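Local structure of ABC transporter substrate-binding protein-branched chain amino acid transport (4GNR) at residues 13-18 with 81-86; 21-26 with 204-209; 334-339 with 348-353. The protein probably serves as the substrate-binding component of an ABC transporter for branched-chain amino acids, and holds isoleucine in its binding site. All coordinates share one frame; numbering follows the deposited sequence. Where two conformers were deposited one is given.

Interaction 1 (13-18 with 81-86). With ILE (isoleucine), chain B.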
ATOM      1  N   ASN A  13     -10.751   9.264   2.731  1.00  5.22           N
ATOM      2  CA  ASN A  13     -10.725   8.713   4.106  1.00  5.41           C
ATOM      3  C   ASN A  13      -9.313   8.135   4.271  1.00  5.25           C
ATOM      4  O   ASN A  13      -9.085   6.977   3.929  1.00  5.85           O
ATOM      5  CB  ASN A  13     -11.792   7.649   4.258  1.00  5.62           C
ATOM      6  CG  ASN A  13     -11.862   7.061   5.649  1.00  6.01           C
ATOM      7  OD1 ASN A  13     -10.995   7.308   6.486  1.00  6.62           O
ATOM      8  ND2 ASN A  13     -12.904   6.263   5.908  1.00  7.12           N
ATOM      9  N   PHE A  14      -8.377   8.973   4.719  1.00  5.30           N
ATOM     10  CA  PHE A  14      -6.979   8.581   4.745  1.00  4.93           C
ATOM     11  C   PHE A  14      -6.344   8.705   6.118  1.00  5.28           C
ATOM     12  O   PHE A  14      -6.692   9.571   6.928  1.00  5.76           O
ATOM     13  CB  PHE A  14      -6.131   9.407   3.742  1.00  5.39           C
ATOM     14  CG  PHE A  14      -6.419   9.138   2.282  1.00  5.43           C
ATOM     15  CD1 PHE A  14      -6.374   7.844   1.755  1.00  5.97           C
ATOM     16  CD2 PHE A  14      -6.584  10.207   1.390  1.00  5.51           C
ATOM     17  CE1 PHE A  14      -6.561   7.631   0.378  1.00  6.34           C
ATOM     18  CE2 PHE A  14      -6.757   9.987   0.044  1.00  5.98           C
ATOM     19  CZ  PHE A  14      -6.750   8.701  -0.470  1.00  6.18           C
ATOM     20  N   GLU A  15      -5.325   7.873   6.314  1.00  5.66           N
ATOM     21  CA  GLU A  15      -4.480   7.833   7.520  1.00  5.71           C
ATOM     22  C   GLU A  15      -3.478   9.008   7.390  1.00  6.15           C
ATOM     23  O   GLU A  15      -2.331   8.832   6.976  1.00  7.52           O
ATOM     24  CB  GLU A  15      -3.735   6.519   7.587  1.00  6.24           C
ATOM     25  CG  GLU A  15      -4.591   5.217   7.705  1.00  6.21           C
ATOM     26  CD  GLU A  15      -5.167   4.610   6.425  1.00  5.85           C
ATOM     27  OE1 GLU A  15      -5.444   5.337   5.452  1.00  6.66           O
ATOM     28  OE2 GLU A  15      -5.388   3.380   6.441  1.00  6.57           O
ATOM     29  N   GLU A  16      -3.943  10.208   7.712  1.00  6.28           N
ATOM     30  CA  GLU A  16      -3.158  11.440   7.546  1.00  7.09           C
ATOM     31  C   GLU A  16      -2.334  11.796   8.781  1.00  7.71           C
ATOM     32  O   GLU A  16      -1.423  12.614   8.706  1.00 10.99           O
ATOM     33  CB  GLU A  16      -4.045  12.598   7.057  1.00  7.08           C
ATOM     34  CG  GLU A  16      -4.608  12.309   5.670  1.00  7.25           C
ATOM     35  CD  GLU A  16      -5.734  13.214   5.216  1.00  7.12           C
ATOM     36  OE1 GLU A  16      -6.192  14.103   5.960  1.00  9.41           O
ATOM     37  OE2 GLU A  16      -6.192  12.965   4.050  1.00  7.41           O
ATOM     38  N   SER A  17      -2.695  11.212   9.919  1.00  7.56           N
ATOM     39  CA  SER A  17      -1.970  11.359  11.183  1.00  7.58           C
ATOM     40  C   SER A  17      -1.986   9.976  11.842  1.00  7.44           C
ATOM     41  O   SER A  17      -2.728   9.091  11.426  1.00  7.96           O
ATOM     42  CB  SER A  17      -2.583  12.407  12.092  1.00  8.84           C
ATOM     43  OG  SER A  17      -3.881  12.040  12.500  1.00  9.25           O
ATOM     44  N   GLY A  18      -1.163   9.811  12.866  1.00  8.41           N
ATOM     45  CA  GLY A  18      -1.097   8.541  13.571  1.00  8.88           C
ATOM     46  C   GLY A  18       0.009   7.631  13.037  1.00  8.16           C
ATOM     47  O   GLY A  18       0.826   8.015  12.224  1.00  9.05           O
ATOM     48  N   GLY A  81      -9.786   5.674  -0.259  1.00  5.19           N
ATOM     49  CA  GLY A  81      -9.199   5.355   1.028  1.00  5.26           C
ATOM     50  C   GLY A  81     -10.225   4.605   1.881  1.00  5.11           C
ATOM     51  O   GLY A  81     -11.421   4.666   1.600  1.00  6.43           O
ATOM     52  N   PRO A  82      -9.784   3.974   2.984  1.00  5.45           N
ATOM     53  CA  PRO A  82      -8.440   4.029   3.549  1.00  5.48           C
ATOM     54  C   PRO A  82      -7.316   3.341   2.790  1.00  4.88           C
ATOM     55  O   PRO A  82      -7.534   2.592   1.835  1.00  5.54           O
ATOM     56  CB  PRO A  82      -8.608   3.339   4.926  1.00  5.84           C
ATOM     57  CG  PRO A  82     -10.075   3.523   5.254  1.00  6.49           C
ATOM     58  CD  PRO A  82     -10.741   3.367   3.925  1.00  6.08           C
ATOM     59  N   ALA A  83      -6.109   3.619   3.245  1.00  5.11           N
ATOM     60  CA  ALA A  83      -4.905   3.019   2.678  1.00  5.24           C
ATOM     61  C   ALA A  83      -4.627   1.595   3.189  1.00  4.85           C
ATOM     62  O   ALA A  83      -4.079   0.764   2.460  1.00  5.67           O
ATOM     63  CB  ALA A  83      -3.680   3.888   3.011  1.00  6.09           C
ATOM     64  N   THR A  84      -4.947   1.353   4.454  1.00  5.43           N
ATOM     65  CA  THR A  84      -4.547   0.118   5.118  1.00  5.45           C
ATOM     66  C   THR A  84      -5.723  -0.837   5.312  1.00  5.40           C
ATOM     67  O   THR A  84      -6.899  -0.443   5.277  1.00  5.85           O
ATOM     68  CB  THR A  84      -3.800   0.413   6.439  1.00  6.16           C
ATOM     69  OG1 THR A  84      -4.699   1.005   7.383  1.00  6.67           O
ATOM     70  CG2 THR A  84      -2.568   1.287   6.204  1.00  7.33           C
ATOM     71  N   SER A  85      -5.394  -2.104   5.543  1.00  5.71           N
ATOM     72  CA  SER A  85      -6.418  -3.136   5.567  1.00  6.26           C
ATOM     73  C   SER A  85      -7.369  -3.087   6.746  1.00  6.33           C
ATOM     74  O   SER A  85      -8.565  -3.260   6.570  1.00  7.02           O
ATOM     75  CB  SER A  85      -5.779  -4.522   5.428  1.00  6.89           C
ATOM     76  OG  SER A  85      -5.288  -4.741   4.114  1.00  7.19           O
ATOM     77  N   GLY A  86      -6.860  -2.902   7.952  1.00  6.75           N
ATOM     78  CA  GLY A  86      -7.746  -2.880   9.115  1.00  7.45           C
ATOM     79  C   GLY A  86      -8.779  -1.767   8.985  1.00  6.96           C
ATOM     80  O   GLY A  86      -9.981  -1.944   9.206  1.00  7.64           O
TER
HETATM   81  N   ILE B 401      -0.875  -3.124   2.088  1.00  6.27           N
HETATM   82  CA  ILE B 401      -0.885  -2.597   3.481  1.00  6.07           C
HETATM   83  C   ILE B 401      -2.256  -2.846   4.100  1.00  5.74           C
HETATM   84  O   ILE B 401      -2.445  -2.493   5.283  1.00  6.70           O
HETATM   85  CB  ILE B 401      -0.303  -1.156   3.600  1.00  9.23           C
HETATM   86  CG1 ILE B 401      -0.885  -0.241   2.548  1.00  9.21           C
HETATM   87  CG2 ILE B 401       1.320  -1.053   3.500  1.00  8.24           C
HETATM   88  CD1 ILE B 401      -0.406   1.186   2.697  1.00  7.90           C
HETATM   89  OXT ILE B 401      -3.111  -3.427   3.401  1.00  6.80           O
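Glu15, just past the end of strand 7-14, reaches across to Ala83 and Thr84, where its carboxylate takes three hydrogen bonds, two from backbone N-H groups and one from the Thr84 hydroxyl. The chain is bent at chi2 (83°), which places CD over toward the 81-86 loop. Ala83 N donates to Glu15 OE1 at 2.9 Å, nearly straight at 167°, on the syn lone pair. Glu15 OE2 is gripped twice: Thr84 OG1 comes in on the anti lone pair at 2.6 Å, while Thr84 N sits 2.9 Å from the same OE2 on the syn side, 32° out of the carboxylate plane. Donors on both oxygens fix the rotation of this buried group. With two backbone N-H groups aimed at it just ahead of helix 85-97, the carboxylate is probably kept in its charged form.

Asn13 has CG anti to its backbone N, and its amide crosses Pro82, with Asn13 CG 4.0 Å from Pro82 CG. Its polar atoms are engaged elsewhere, OD1 by Asn56 ND2 and ND2 by Ala63 O. Its backbone O meets two CA-H groups, Gly81 CA and, at 3.0 Å, Pro82 CA. Gly81 has no side chain, and this lets Asn13 O and the Phe14 ring come close to its CA, Phe14 CE1 to 3.5 Å from Gly81 CA. A cis peptide follows, leading into Pro82.

One residue past Thr84, the loop meets the ligand: Ser85 N binds isoleucine O at 3.0 Å and Ser85 OG binds isoleucine OXT at 2.6 Å. Glu15 is therefore a second-shell residue, holding the loop whose next residue grips the carboxylate of the substrate. Such a loop, running from the C-terminal end of a parallel strand into a helix N-terminus, is a typical ligand site of the periplasmic binding protein fold.

Interaction 2 (21-26 with 204-209). With ILE (isoleucine), chain B.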
ATOM      1  N   ALA A  21       0.516   7.251   9.172  1.00  7.60           N
ATOM      2  CA  ALA A  21       0.465   8.545   8.462  1.00  7.78           C
ATOM      3  C   ALA A  21       1.250   8.613   7.169  1.00  7.12           C
ATOM      4  O   ALA A  21       0.842   9.297   6.238  1.00  7.66           O
ATOM      5  CB  ALA A  21       0.927   9.674   9.408  1.00  9.71           C
ATOM      6  N   ALA A  22       2.409   7.962   7.131  1.00  7.33           N
ATOM      7  CA  ALA A  22       3.194   8.053   5.902  1.00  7.48           C
ATOM      8  C   ALA A  22       2.414   7.510   4.710  1.00  7.15           C
ATOM      9  O   ALA A  22       2.540   8.019   3.588  1.00  8.32           O
ATOM     10  CB  ALA A  22       4.528   7.317   6.025  1.00  9.64           C
ATOM     11  N   TYR A  23       1.638   6.465   4.937  1.00  6.29           N
ATOM     12  CA  TYR A  23       0.872   5.844   3.852  1.00  6.17           C
ATOM     13  C   TYR A  23      -0.303   6.731   3.428  1.00  5.79           C
ATOM     14  O   TYR A  23      -0.490   7.011   2.239  1.00  6.11           O
ATOM     15  CB  TYR A  23       0.355   4.464   4.261  1.00  6.26           C
ATOM     16  CG  TYR A  23       1.407   3.503   4.786  1.00  6.05           C
ATOM     17  CD1 TYR A  23       2.617   3.283   4.109  1.00  6.38           C
ATOM     18  CD2 TYR A  23       1.156   2.763   5.928  1.00  6.94           C
ATOM     19  CE1 TYR A  23       3.536   2.352   4.567  1.00  6.25           C
ATOM     20  CE2 TYR A  23       2.078   1.834   6.404  1.00  7.07           C
ATOM     21  CZ  TYR A  23       3.262   1.622   5.717  1.00  6.52           C
ATOM     22  OH  TYR A  23       4.157   0.700   6.225  1.00  6.94           O
ATOM     23  N   GLY A  24      -1.105   7.165   4.402  1.00  5.94           N
ATOM     24  CA  GLY A  24      -2.277   7.958   4.075  1.00  5.87           C
ATOM     25  C   GLY A  24      -1.936   9.330   3.534  1.00  5.53           C
ATOM     26  O   GLY A  24      -2.648   9.856   2.694  1.00  6.03           O
ATOM     27  N   THR A  25      -0.862   9.937   4.029  1.00  5.88           N
ATOM     28  CA  THR A  25      -0.444  11.253   3.532  1.00  6.54           C
ATOM     29  C   THR A  25       0.025  11.155   2.064  1.00  6.09           C
ATOM     30  O   THR A  25      -0.283  12.014   1.235  1.00  6.48           O
ATOM     31  CB  THR A  25       0.660  11.847   4.421  1.00  7.59           C
ATOM     32  OG1 THR A  25       0.122  12.038   5.741  1.00  9.57           O
ATOM     33  CG2 THR A  25       1.183  13.160   3.869  1.00 10.27           C
ATOM     34  N   ALA A  26       0.758  10.080   1.748  1.00  5.71           N
ATOM     35  CA  ALA A  26       1.182   9.858   0.356  1.00  6.11           C
ATOM     36  C   ALA A  26      -0.067   9.747  -0.541  1.00  5.33           C
ATOM     37  O   ALA A  26      -0.114  10.287  -1.646  1.00  5.75           O
ATOM     38  CB  ALA A  26       2.015   8.604   0.245  1.00  7.06           C
ATOM     39  N   GLY A 204       5.484  -6.264   8.243  1.00  8.86           N
ATOM     40  CA  GLY A 204       5.122  -5.181   9.133  1.00  9.27           C
ATOM     41  C   GLY A 204       5.157  -3.839   8.430  1.00  7.48           C
ATOM     42  O   GLY A 204       5.472  -3.733   7.237  1.00  8.37           O
ATOM     43  N   TYR A 205       4.776  -2.833   9.209  1.00  6.95           N
ATOM     44  CA  TYR A 205       4.692  -1.434   8.789  1.00  6.74           C
ATOM     45  C   TYR A 205       5.985  -0.656   9.095  1.00  6.90           C
ATOM     46  O   TYR A 205       6.822  -1.108   9.873  1.00  7.80           O
ATOM     47  CB  TYR A 205       3.465  -0.762   9.366  1.00  6.82           C
ATOM     48  CG  TYR A 205       2.141  -1.375   8.927  1.00  6.27           C
ATOM     49  CD1 TYR A 205       1.821  -1.529   7.591  1.00  7.37           C
ATOM     50  CD2 TYR A 205       1.171  -1.702   9.850  1.00  8.18           C
ATOM     51  CE1 TYR A 205       0.583  -2.017   7.203  1.00  7.25           C
ATOM     52  CE2 TYR A 205      -0.090  -2.168   9.450  1.00  8.41           C
ATOM     53  CZ  TYR A 205      -0.373  -2.317   8.132  1.00  6.84           C
ATOM     54  OH  TYR A 205      -1.625  -2.774   7.771  1.00  7.79           O
ATOM     55  N   TYR A 206       6.082   0.547   8.529  1.00  6.67           N
ATOM     56  CA  TYR A 206       7.328   1.281   8.563  1.00  7.25           C
ATOM     57  C   TYR A 206       7.828   1.684   9.930  1.00  7.66           C
ATOM     58  O   TYR A 206       9.040   1.715  10.136  1.00  8.81           O
ATOM     59  CB  TYR A 206       7.286   2.528   7.638  1.00  7.73           C
ATOM     60  CG  TYR A 206       6.332   3.615   8.111  1.00  7.73           C
ATOM     61  CD1 TYR A 206       6.737   4.611   8.982  1.00  9.33           C
ATOM     62  CD2 TYR A 206       5.025   3.657   7.689  1.00  9.44           C
ATOM     63  CE1 TYR A 206       5.876   5.616   9.417  1.00 10.00           C
ATOM     64  CE2 TYR A 206       4.156   4.649   8.123  1.00 10.06           C
ATOM     65  CZ  TYR A 206       4.579   5.620   8.989  1.00  9.99           C
ATOM     66  OH  TYR A 206       3.683   6.603   9.350  1.00 12.29           O
ATOM     67  N   ASN A 207       6.943   2.028  10.856  1.00  7.63           N
ATOM     68  CA  ASN A 207       7.408   2.480  12.172  1.00  9.29           C
ATOM     69  C   ASN A 207       8.215   1.430  12.867  1.00  9.23           C
ATOM     70  O   ASN A 207       9.216   1.724  13.505  1.00 13.01           O
ATOM     71  CB  ASN A 207       6.293   3.053  13.041  1.00  9.95           C
ATOM     72  CG  ASN A 207       6.102   4.545  12.818  1.00 10.73           C
ATOM     73  OD1 ASN A 207       7.079   5.298  12.807  1.00 13.70           O
ATOM     74  ND2 ASN A 207       4.861   4.986  12.710  1.00 12.36           N
ATOM     75  N   GLU A 208       7.753   0.187  12.793  1.00  8.06           N
ATOM     76  CA  GLU A 208       8.458  -0.921  13.404  1.00  8.59           C
ATOM     77  C   GLU A 208       9.597  -1.433  12.505  1.00  8.39           C
ATOM     78  O   GLU A 208      10.725  -1.630  12.971  1.00  8.69           O
ATOM     79  CB  GLU A 208       7.516  -2.065  13.763  1.00  9.13           C
ATOM     80  CG  GLU A 208       6.487  -1.721  14.837  1.00  9.92           C
ATOM     81  CD  GLU A 208       5.444  -0.691  14.385  1.00  9.63           C
ATOM     82  OE1 GLU A 208       4.898  -0.830  13.277  1.00  9.53           O
ATOM     83  OE2 GLU A 208       5.147   0.218  15.206  1.00 11.32           O
ATOM     84  N   ALA A 209       9.299  -1.670  11.227  1.00  8.27           N
ATOM     85  CA  ALA A 209      10.315  -2.200  10.349  1.00  8.24           C
ATOM     86  C   ALA A 209      11.549  -1.308  10.270  1.00  8.15           C
ATOM     87  O   ALA A 209      12.664  -1.824  10.255  1.00  8.47           O
ATOM     88  CB  ALA A 209       9.733  -2.463   8.963  1.00  9.49           C
TER
HETATM   89  N   ILE B 401      -0.875  -3.124   2.088  1.00  6.27           N
HETATM   90  CA  ILE B 401      -0.885  -2.597   3.481  1.00  6.07           C
HETATM   91  C   ILE B 401      -2.256  -2.846   4.100  1.00  5.74           C
HETATM   92  O   ILE B 401      -2.445  -2.493   5.283  1.00  6.70           O
HETATM   93  CB  ILE B 401      -0.303  -1.156   3.600  1.00  9.23           C
HETATM   94  CG1 ILE B 401      -0.885  -0.241   2.548  1.00  9.21           C
HETATM   95  CG2 ILE B 401       1.320  -1.053   3.500  1.00  8.24           C
HETATM   96  CD1 ILE B 401      -0.406   1.186   2.697  1.00  7.90           C
HETATM   97  OXT ILE B 401      -3.111  -3.427   3.401  1.00  6.80           O
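Ala22 and Tyr206, each in the first turn of its helix, have CA atoms 8.4 Å apart, so the backbones stand off and the tyrosines fill the space. Tyr206 holds CG between its backbone N and carbonyl carbon (chi1 68°), and its ring reaches back to helix 21-40. There Ala22 N donates to Tyr206 OH at 2.9 Å and 168°, while Ala22 CB lies over one ring face, 3.4 Å from Tyr206 CE2.

Tyr23 slides past in the opposite direction. The edge of Tyr206 points at the face of Tyr23, planes at 85°, with Tyr206 CD2 3.3 Å from Tyr23 CZ. The opposite face of Tyr23 takes the ligand, isoleucine CD1 lying 3.6 Å from Tyr23 CG. Tyr206 N donates to Tyr23 OH at 3.0 Å, and that hydroxyl also bonds Gly230 O. Tyr205 crosses Tyr23 at about a right angle and gives its OH to isoleucine O at 2.6 Å.

Two phenol oxygens thus accept backbone N-H bonds in opposite directions across the cleft, one each way, and the substrate is held between rings from both lobes. This is consistent with a closed, loaded form.

Interaction 3 (334-339 with 348-353)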
ATOM      1  N   THR A 334       1.223  -5.338 -11.504  1.00  7.82           N
ATOM      2  CA  THR A 334       2.655  -5.604 -11.609  1.00  8.43           C
ATOM      3  C   THR A 334       3.301  -5.325 -10.246  1.00  7.72           C
ATOM      4  O   THR A 334       2.973  -4.355  -9.547  1.00  9.93           O
ATOM      5  CB  THR A 334       3.289  -4.709 -12.658  1.00 10.00           C
ATOM      6  OG1 THR A 334       2.678  -5.012 -13.917  1.00 13.49           O
ATOM      7  CG2 THR A 334       4.803  -4.894 -12.743  1.00 12.31           C
ATOM      8  N   ALA A 335       4.232  -6.189  -9.878  1.00  7.37           N
ATOM      9  CA  ALA A 335       4.997  -6.040  -8.649  1.00  7.36           C
ATOM     10  C   ALA A 335       6.483  -6.035  -8.990  1.00  7.23           C
ATOM     11  O   ALA A 335       6.935  -6.652  -9.953  1.00  7.87           O
ATOM     12  CB  ALA A 335       4.686  -7.157  -7.661  1.00  8.96           C
ATOM     13  N   TYR A 336       7.221  -5.327  -8.153  1.00  7.01           N
ATOM     14  CA  TYR A 336       8.652  -5.212  -8.238  1.00  7.77           C
ATOM     15  C   TYR A 336       9.288  -5.523  -6.902  1.00  7.89           C
ATOM     16  O   TYR A 336       8.708  -5.267  -5.845  1.00  9.36           O
ATOM     17  CB  TYR A 336       9.068  -3.750  -8.546  1.00  9.15           C
ATOM     18  CG  TYR A 336       8.422  -3.191  -9.789  1.00  9.57           C
ATOM     19  CD1 TYR A 336       7.206  -2.541  -9.711  1.00 10.54           C
ATOM     20  CD2 TYR A 336       9.013  -3.309 -11.041  1.00 12.82           C
ATOM     21  CE1 TYR A 336       6.575  -2.031 -10.820  1.00 13.22           C
ATOM     22  CE2 TYR A 336       8.385  -2.804 -12.171  1.00 14.57           C
ATOM     23  CZ  TYR A 336       7.164  -2.157 -12.043  1.00 14.66           C
ATOM     24  OH  TYR A 336       6.505  -1.618 -13.130  1.00 19.36           O
ATOM     25  N   MET A 337      10.461  -6.148  -6.939  1.00  7.87           N
ATOM     26  CA  MET A 337      11.279  -6.313  -5.735  1.00  7.92           C
ATOM     27  C   MET A 337      12.347  -5.218  -5.891  1.00  7.43           C
ATOM     28  O   MET A 337      13.103  -5.197  -6.875  1.00  8.99           O
ATOM     29  CB  MET A 337      11.929  -7.667  -5.601  1.00  8.48           C
ATOM     30  CG  MET A 337      12.655  -7.803  -4.261  1.00  8.85           C
ATOM     31  SD  MET A 337      11.590  -7.829  -2.797  1.00  8.97           S
ATOM     32  CE  MET A 337      10.916  -9.505  -2.896  1.00 11.78           C
ATOM     33  N   MET A 338      12.373  -4.302  -4.934  1.00  7.66           N
ATOM     34  CA  MET A 338      13.294  -3.179  -4.905  1.00  7.90           C
ATOM     35  C   MET A 338      14.541  -3.555  -4.110  1.00  8.04           C
ATOM     36  O   MET A 338      14.446  -4.196  -3.081  1.00  9.03           O
ATOM     37  CB  MET A 338      12.626  -1.969  -4.204  1.00  8.49           C
ATOM     38  CG  MET A 338      11.232  -1.654  -4.705  1.00 10.31           C
ATOM     39  SD  MET A 338      11.178  -1.063  -6.396  1.00 14.71           S
ATOM     40  CE  MET A 338      10.977   0.691  -6.133  1.00 21.50           C
ATOM     41  N   THR A 339      15.705  -3.148  -4.614  1.00  8.69           N
ATOM     42  CA  THR A 339      17.000  -3.318  -3.950  1.00  9.67           C
ATOM     43  C   THR A 339      17.408  -1.923  -3.441  1.00  9.47           C
ATOM     44  O   THR A 339      17.545  -0.986  -4.235  1.00 10.83           O
ATOM     45  CB  THR A 339      18.081  -3.793  -4.918  1.00 11.01           C
ATOM     46  OG1 THR A 339      17.757  -5.106  -5.383  1.00 12.03           O
ATOM     47  CG2 THR A 339      19.466  -3.840  -4.226  1.00 14.10           C
ATOM     48  N   ALA A 348      15.371  -2.445  -9.461  1.00 12.14           N
ATOM     49  CA  ALA A 348      14.009  -2.935  -9.356  1.00 11.66           C
ATOM     50  C   ALA A 348      13.915  -4.126 -10.319  1.00 10.95           C
ATOM     51  O   ALA A 348      14.469  -4.083 -11.420  1.00 13.44           O
ATOM     52  CB  ALA A 348      12.975  -1.857  -9.710  1.00 13.31           C
ATOM     53  N   GLU A 349      13.256  -5.197  -9.870  0.50  9.32           N
ATOM     54  CA  GLU A 349      13.049  -6.448 -10.638  0.50  9.53           C
ATOM     55  C   GLU A 349      11.568  -6.822 -10.670  0.50  9.18           C
ATOM     56  O   GLU A 349      10.970  -7.010  -9.610  0.50  9.28           O
ATOM     57  CB  GLU A 349      13.818  -7.605  -9.975  0.50  9.83           C
ATOM     58  CG  GLU A 349      15.320  -7.389  -9.919  0.50 10.60           C
ATOM     59  CD  GLU A 349      16.005  -8.410  -9.019  0.50 12.22           C
ATOM     60  OE1 GLU A 349      16.392  -8.006  -7.910  0.50  9.55           O
ATOM     61  OE2 GLU A 349      16.041  -9.622  -9.336  0.50 15.08           O
ATOM     62  N   VAL A 350      10.993  -6.972 -11.866  1.00  9.83           N
ATOM     63  CA  VAL A 350       9.585  -7.371 -11.972  1.00  9.85           C
ATOM     64  C   VAL A 350       9.495  -8.804 -11.441  1.00  9.79           C
ATOM     65  O   VAL A 350      10.256  -9.667 -11.848  1.00 12.04           O
ATOM     66  CB  VAL A 350       9.066  -7.297 -13.407  1.00 10.62           C
ATOM     67  CG1 VAL A 350       7.673  -7.872 -13.509  1.00 11.97           C
ATOM     68  CG2 VAL A 350       9.104  -5.850 -13.888  1.00 12.83           C
ATOM     69  N   VAL A 351       8.545  -9.031 -10.539  1.00  9.31           N
ATOM     70  CA  VAL A 351       8.344 -10.314  -9.894  1.00  9.68           C
ATOM     71  C   VAL A 351       6.880 -10.689  -9.847  1.00  9.57           C
ATOM     72  O   VAL A 351       6.017  -9.830  -9.788  1.00  9.70           O
ATOM     73  CB  VAL A 351       8.920 -10.302  -8.435  1.00 10.27           C
ATOM     74  CG1 VAL A 351      10.445 -10.282  -8.441  1.00 12.35           C
ATOM     75  CG2 VAL A 351       8.366  -9.124  -7.628  1.00 10.07           C
ATOM     76  N   LYS A 352       6.627 -11.987  -9.881  1.00 10.28           N
ATOM     77  CA  LYS A 352       5.261 -12.504  -9.790  1.00 11.27           C
ATOM     78  C   LYS A 352       5.379 -13.868  -9.082  1.00 10.41           C
ATOM     79  O   LYS A 352       6.438 -14.477  -9.093  1.00 12.15           O
ATOM     80  CB  LYS A 352       4.603 -12.618 -11.169  1.00 12.68           C
ATOM     81  CG  LYS A 352       5.299 -13.603 -12.082  1.00 13.81           C
ATOM     82  CD  LYS A 352       4.687 -13.686 -13.482  1.00 13.79           C
ATOM     83  CE  LYS A 352       5.437 -14.703 -14.326  1.00 14.50           C
ATOM     84  NZ  LYS A 352       4.915 -14.853 -15.703  1.00 15.98           N
ATOM     85  N   PRO A 353       4.294 -14.373  -8.476  1.00 11.14           N
ATOM     86  CA  PRO A 353       4.386 -15.670  -7.811  1.00 13.01           C
ATOM     87  C   PRO A 353       4.727 -16.797  -8.749  1.00 13.72           C
ATOM     88  O   PRO A 353       4.446 -16.699  -9.942  1.00 15.49           O
ATOM     89  CB  PRO A 353       2.984 -15.890  -7.266  1.00 13.68           C
ATOM     90  CG  PRO A 353       2.420 -14.579  -7.127  1.00 13.18           C
ATOM     91  CD  PRO A 353       2.990 -13.754  -8.255  1.00 11.63           C
ATOM     92  OXT PRO A 353       5.276 -17.802  -8.284  1.00 16.82           O
TER
HETATM   93  O   HOH W   1       4.300  -8.713 -11.580  1.00  9.62           O
HETATM   94  O   HOH W   2      15.877  -5.376  -7.276  1.00 11.89           O
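Tyr336 CG (chi1 -55°) and Val350 CG2 both start off anti to the carbonyl carbon of their own residue, and the two side chains lie side by side, pointing the same way. Tyr336 CE2 packs against Val350 CG2 at 3.6 Å. They form a non-hydrogen-bonded pair of the antiparallel ladder. The next such pair puts Met338 SD 3.9 Å from Ala348 CB, on the same face.

Between them comes the hydrogen-bonded pair Met337 and Glu349. Met337 N donates to Glu349 O at 2.9 Å, and Glu349 N returns a bond to Met337 O at 3.0 Å. Farther along, Val351 N bonds Ala335 O at 2.9 Å, nearly straight at the hydrogen but arriving 38° above the carbonyl plane. In the return direction a water takes over, accepting from Ala335 N and donating to Val351 O.

On the face of Met337, Val351 CG1 touches Met337 CB at 4.1 Å. Helix 126-139 lies against this side, with Phe128, Ile132 and Tyr136 meeting the hairpin. A second water donates to Met337 O and accepts from Thr339 OG1. Glu349 has two conformers; in the one given, its OE1 bonds Tyr136 OH and also accepts from this second water, 2.8 Å away.

The strands run at 147° to each other. They make a C-terminal beta hairpin in which 335-341 pairs antiparallel with 248-252 while 344-351 forms the outer edge of the seven-stranded mixed sheet.

Overall arrangement
Interactions 1 and 2 sit together at the isoleucine, their centres 10 Å apart, and touch where Thr84 CG2 packs on Tyr23 CD2. Both draw on the start of the chain, since strand 7-14 is followed, after a short loop, by helix 21-40, and their segments alternate in sequence. Interaction 1 stays within the lobe of the five-stranded parallel sheet, whereas interaction 2 crosses from it to helix 206-218 of the lobe with the mixed sheet. Interaction 3 comes last in sequence, at the edge of that mixed sheet, its centre 25 Å from interaction 1 and 20 Å from interaction 2. Two contacts thus shape the pocket; the third completes one lobe's framework.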